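Local coordinates for protein CdiA toxin (PDB 5T87) that probably acts as the C-terminal toxin domain of a contact-dependent growth inhibition system, here held in complex with its CdiI immunity protein, at residues Ser21-Val25 and Val36-Thr40; Gly3-Gly7 and Asp28-Glu33. All blocks are in the same frame, centred on the assembly; numbering follows the deposited sequence.

Interaction 1. Residues Ser21-Val25 and Val36-Thr40; sequences SPRRV and VFDRT
Arg23 and Asp38 form the salt bridge of this strand pair, their two chains running alongside each other in the same direction. Arg23 NE donates to Asp38 OD1 over 2.7 Å, nearly straight at 158° and close to the guanidinium plane, using the syn lone pair of the oxygen. A weak bond runs from Arg23 NH2 to the same OD1. The guanidinium and carboxylate planes are 51° apart, so this is not a coplanar two-toothed pair. With CG anti to the backbone N (chi1 -177°), the Arg23 chain runs out extended and then bends at chi3, which turns NE back onto the carboxylate. Salt-bridge partners come from both chains: Arg23 NH1 also pairs with Asp108 of the CdiI immunity protein, which probably helps fix the rotation of the head group.

Two backbone hydrogen bonds make Arg24 and Phe37 an antiparallel hydrogen-bonded pair: Arg24 N to Phe37 O at 3.0 Å and Phe37 N to Arg24 O at 3.1 Å. Beside the first, Arg23 CA makes a CA-H...O contact with Phe37 O.

Aliphatic groups also lie over the faces of two guanidinium groups. Val36 CG1 sits over one face of that of Arg23, 3.7 Å from NE, while Pro22 lies over a face of the Arg39 guanidinium, its CB 3.9 Å from NH2.

These are the two inner strands of a four-stranded antiparallel sheet, joined as a hairpin and flanked by strands 15-18 and 44-50. Helix 57-64 packs on Arg23, Val25 and Val36 through Met59 and Leu63; helix 7-12 meets Phe37 through Val10 and Leu11.

Interaction 2. Residues Gly3-Gly7 and Asp28-Glu33; sequences GPSNG and DPQTGE
The Asn6 amide meets the Asp28 carboxylate through its ND2 edge, the two planes turned 66° apart and the Asn6 chain coming in nearly perpendicular to that of Asp28. Asn6 ND2 donates to Asp28 OD1 at 3.2 Å with an N-H...O angle of 157°; that oxygen lies practically in the amide plane and receives the bond on its syn lone pair. A second, weak bond goes from Asn6 ND2 to Asp28 OD2. The Gln30 amide is roughly parallel to that of Asn6, and its OE1 comes within 2.6 Å of Asn6 ND2, but at an angle too poor for a hydrogen bond.

Asp28 also organises its own loop. Its CG stands anti to the backbone N, placing OD1 where the backbone N of Gln30 and that of Thr31 both make weak bonds to it while Asn6 arrives from the other segment. One good bond, from Asn6 ND2, and two weak ones thus converge on this oxygen and help hold the carboxylate in place.

The Glu33 carboxylate reaches back to the N-terminal segment. Ser5 N donates to Glu33 OE2 over 3.3 Å, almost straight at 167° and onto the syn lone pair, and Pro4 packs its CB 3.9 Å from the same oxygen. Ser5 OG lies 3.1 Å from Asp28 OD2 and 3.3 Å from the Thr31 CG2 methyl, the two approaching it from directions roughly at right angles.

Asn6 occupies the N-cap position of helix 7-12, yet its side chain makes no capping bond and instead turns to Asp28. The arrangement is polar surface packing between an N-terminal segment and a beta-hairpin loop: it ties the lead-in to helix 7-12 to the turn joining strands 21-27 and 34-41.

Overall arrangement
Both contacts belong to one hairpin. Interaction 1 pairs its strands, 21-27 with 34-41, and interaction 2 fastens the turn between them to the N-terminal segment, so the segments alternate along the chain. Their centres are about 16 Å apart, on opposite sides of the chain's centre. The two touch where Phe37 CZ packs 4.1 Å from Gly7 O, at the start of helix 7-12, whose residues also cover that ring. The immunity protein reaches both, but unequally: around interaction 1 it makes a salt bridge and a hydrogen bond with the toxin, whereas at interaction 2 it packs Tyr5 on Pro4 and takes a weak bond from Gly3.

Interaction 1. Residues Ser21-Val25 and Val36-Thr40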
loop_
_atom_site.group_PDB
_atom_site.type_symbol
_atom_site.label_atom_id
_atom_site.label_comp_id
_atom_site.label_asym_id
_atom_site.label_seq_id
_atom_site.Cartn_x
_atom_site.Cartn_y
_atom_site.Cartn_z
ATOM N N SER E 21 5.965 -11.393 1.285
ATOM C CA SER E 21 5.404 -10.132 0.805
ATOM C C SER E 21 6.450 -9.246 0.159
ATOM O O SER E 21 7.524 -9.075 0.717
ATOM C CB SER E 21 4.787 -9.348 1.966
ATOM O OG SER E 21 4.528 -8.002 1.594
ATOM N N PRO E 22 6.102 -8.600 -0.970
ATOM C CA PRO E 22 7.017 -7.634 -1.581
ATOM C C PRO E 22 7.211 -6.333 -0.790
ATOM O O PRO E 22 8.039 -5.524 -1.171
ATOM C CB PRO E 22 6.343 -7.328 -2.920
ATOM C CG PRO E 22 4.885 -7.498 -2.646
ATOM C CD PRO E 22 4.784 -8.603 -1.638
ATOM N N ARG E 23 6.446 -6.120 0.281
ATOM C CA ARG E 23 6.618 -4.937 1.122
ATOM C C ARG E 23 8.049 -4.809 1.636
ATOM O O ARG E 23 8.579 -5.747 2.237
ATOM C CB ARG E 23 5.655 -4.974 2.303
ATOM C CG ARG E 23 5.716 -3.746 3.198
ATOM C CD ARG E 23 4.459 -3.601 4.046
ATOM N NE ARG E 23 3.491 -2.673 3.464
ATOM C CZ ARG E 23 2.408 -2.201 4.088
ATOM N NH1 ARG E 23 2.121 -2.580 5.333
ATOM N NH2 ARG E 23 1.605 -1.346 3.457
ATOM N N ARG E 24 8.645 -3.641 1.377
ATOM C CA ARG E 24 9.995 -3.313 1.794
ATOM C C ARG E 24 9.983 -2.140 2.760
ATOM O O ARG E 24 8.965 -1.447 2.910
ATOM C CB ARG E 24 10.856 -2.920 0.590
ATOM C CG ARG E 24 10.770 -3.852 -0.602
ATOM C CD ARG E 24 11.778 -3.459 -1.670
ATOM N NE ARG E 24 13.159 -3.781 -1.292
ATOM C CZ ARG E 24 13.726 -4.993 -1.359
ATOM N NH1 ARG E 24 14.992 -5.146 -0.987
ATOM N NH2 ARG E 24 13.046 -6.053 -1.783
ATOM N N VAL E 25 11.143 -1.913 3.382
ATOM C CA VAL E 25 11.357 -0.802 4.330
ATOM C C VAL E 25 12.796 -0.271 4.250
ATOM O O VAL E 25 13.733 -1.041 4.019
ATOM C CB VAL E 25 11.006 -1.216 5.788
ATOM C CG1 VAL E 25 11.855 -2.389 6.272
ATOM C CG2 VAL E 25 11.131 -0.032 6.736
ATOM N N VAL E 36 8.116 3.178 4.001
ATOM C CA VAL E 36 7.512 1.899 3.607
ATOM C C VAL E 36 7.199 1.927 2.109
ATOM O O VAL E 36 6.570 2.876 1.614
ATOM C CB VAL E 36 6.201 1.637 4.372
ATOM C CG1 VAL E 36 5.533 0.343 3.894
ATOM C CG2 VAL E 36 6.437 1.598 5.877
ATOM N N PHE E 37 7.625 0.870 1.412
ATOM C CA PHE E 37 7.461 0.736 -0.033
ATOM C C PHE E 37 6.629 -0.474 -0.374
ATOM O O PHE E 37 6.850 -1.542 0.183
ATOM C CB PHE E 37 8.820 0.534 -0.687
ATOM C CG PHE E 37 9.707 1.732 -0.618
ATOM C CD1 PHE E 37 9.474 2.827 -1.447
ATOM C CD2 PHE E 37 10.794 1.765 0.255
ATOM C CE1 PHE E 37 10.294 3.946 -1.396
ATOM C CE2 PHE E 37 11.626 2.878 0.302
ATOM C CZ PHE E 37 11.372 3.970 -0.527
ATOM N N ASP E 38 5.722 -0.317 -1.330
ATOM C CA ASP E 38 4.866 -1.412 -1.787
ATOM C C ASP E 38 4.912 -1.515 -3.294
ATOM O O ASP E 38 5.098 -0.515 -3.984
ATOM C CB ASP E 38 3.424 -1.165 -1.360
ATOM C CG ASP E 38 3.277 -1.048 0.134
ATOM O OD1 ASP E 38 3.328 -2.103 0.803
ATOM O OD2 ASP E 38 3.140 0.099 0.634
ATOM N N ARG E 39 4.709 -2.720 -3.804
ATOM C CA ARG E 39 4.741 -2.934 -5.231
ATOM C C ARG E 39 3.540 -2.293 -5.909
ATOM O O ARG E 39 2.423 -2.401 -5.425
ATOM C CB ARG E 39 4.757 -4.417 -5.582
ATOM C CG ARG E 39 5.242 -4.637 -7.010
ATOM C CD ARG E 39 4.776 -5.951 -7.564
ATOM N NE ARG E 39 5.579 -7.045 -7.034
ATOM C CZ ARG E 39 5.130 -8.275 -6.764
ATOM N NH1 ARG E 39 3.847 -8.611 -6.955
ATOM N NH2 ARG E 39 5.977 -9.179 -6.289
ATOM N N THR E 40 3.791 -1.639 -7.035
ATOM C CA THR E 40 2.743 -1.142 -7.882
ATOM C C THR E 40 2.461 -2.234 -8.910
ATOM O O THR E 40 1.399 -2.850 -8.901
ATOM C CB THR E 40 3.178 0.194 -8.519
ATOM O OG1 THR E 40 3.418 1.160 -7.479
ATOM C CG2 THR E 40 2.148 0.721 -9.510
#

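Interaction 2. Residues Gly3-Gly7 and Asp28-Glu33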
loop_
_atom_site.group_PDB
_atom_site.type_symbol
_atom_site.label_atom_id
_atom_site.label_comp_id
_atom_site.label_asym_id
_atom_site.label_seq_id
_atom_site.Cartn_x
_atom_site.Cartn_y
_atom_site.Cartn_z
ATOM N N GLY E 3 4.873 12.608 -0.115
ATOM C CA GLY E 3 5.734 11.380 -0.154
ATOM C C GLY E 3 7.128 11.614 0.415
ATOM O O GLY E 3 7.380 12.672 1.004
ATOM N N PRO E 4 8.034 10.619 0.269
ATOM C CA PRO E 4 9.460 10.761 0.636
ATOM C C PRO E 4 10.218 11.799 -0.185
ATOM O O PRO E 4 9.827 12.095 -1.316
ATOM C CB PRO E 4 10.040 9.367 0.363
ATOM C CG PRO E 4 8.890 8.450 0.508
ATOM C CD PRO E 4 7.681 9.206 0.027
ATOM N N SER E 5 11.300 12.328 0.386
ATOM C CA SER E 5 12.168 13.285 -0.318
ATOM C C SER E 5 13.032 12.607 -1.401
ATOM O O SER E 5 13.073 13.076 -2.540
ATOM C CB SER E 5 13.053 14.052 0.675
ATOM O OG SER E 5 13.923 13.178 1.375
ATOM N N ASN E 6 13.688 11.497 -1.050
ATOM C CA ASN E 6 14.664 10.847 -1.942
ATOM C C ASN E 6 14.225 9.422 -2.346
ATOM O O ASN E 6 14.899 8.432 -2.047
ATOM C CB ASN E 6 16.050 10.864 -1.271
ATOM C CG ASN E 6 16.461 12.264 -0.811
ATOM O OD1 ASN E 6 16.309 13.242 -1.548
ATOM N ND2 ASN E 6 16.965 12.366 0.420
ATOM N N GLY E 7 13.099 9.343 -3.055
ATOM C CA GLY E 7 12.440 8.069 -3.388
ATOM C C GLY E 7 13.293 6.990 -4.043
ATOM O O GLY E 7 13.332 5.844 -3.571
ATOM N N ASP E 28 15.945 7.061 5.312
ATOM C CA ASP E 28 16.625 8.081 4.513
ATOM C C ASP E 28 17.890 8.518 5.271
ATOM O O ASP E 28 17.772 9.065 6.372
ATOM C CB ASP E 28 15.691 9.275 4.260
ATOM C CG ASP E 28 16.111 10.113 3.060
ATOM O OD1 ASP E 28 17.325 10.366 2.890
ATOM O OD2 ASP E 28 15.218 10.528 2.290
ATOM N N PRO E 29 19.100 8.264 4.702
ATOM C CA PRO E 29 20.310 8.703 5.422
ATOM C C PRO E 29 20.343 10.217 5.612
ATOM O O PRO E 29 20.737 10.689 6.680
ATOM C CB PRO E 29 21.469 8.245 4.517
ATOM C CG PRO E 29 20.874 7.291 3.541
ATOM C CD PRO E 29 19.437 7.693 3.384
ATOM N N GLN E 30 19.904 10.954 4.589
ATOM C CA GLN E 30 19.818 12.412 4.653
ATOM C C GLN E 30 18.747 12.904 5.641
ATOM O O GLN E 30 19.097 13.359 6.728
ATOM C CB GLN E 30 19.589 13.003 3.263
ATOM C CG GLN E 30 20.756 12.794 2.318
ATOM C CD GLN E 30 20.377 13.062 0.876
ATOM O OE1 GLN E 30 19.608 12.312 0.274
ATOM N NE2 GLN E 30 20.917 14.138 0.311
ATOM N N THR E 31 17.464 12.799 5.290
ATOM C CA THR E 31 16.390 13.404 6.107
ATOM C C THR E 31 15.994 12.602 7.365
ATOM O O THR E 31 15.231 13.110 8.191
ATOM C CB THR E 31 15.105 13.706 5.290
ATOM O OG1 THR E 31 14.426 12.487 4.972
ATOM C CG2 THR E 31 15.425 14.480 4.003
ATOM N N GLY E 32 16.473 11.361 7.501
ATOM C CA GLY E 32 16.226 10.560 8.717
ATOM C C GLY E 32 14.848 9.918 8.870
ATOM O O GLY E 32 14.588 9.247 9.871
ATOM N N GLU E 33 13.970 10.108 7.886
ATOM C CA GLU E 33 12.608 9.562 7.928
ATOM C C GLU E 33 12.596 8.052 7.637
ATOM O O GLU E 33 13.487 7.544 6.951
ATOM C CB GLU E 33 11.720 10.312 6.926
ATOM C CG GLU E 33 12.018 10.003 5.453
ATOM C CD GLU E 33 11.737 11.154 4.490
ATOM O OE1 GLU E 33 11.254 12.227 4.922
ATOM O OE2 GLU E 33 12.016 10.985 3.278
#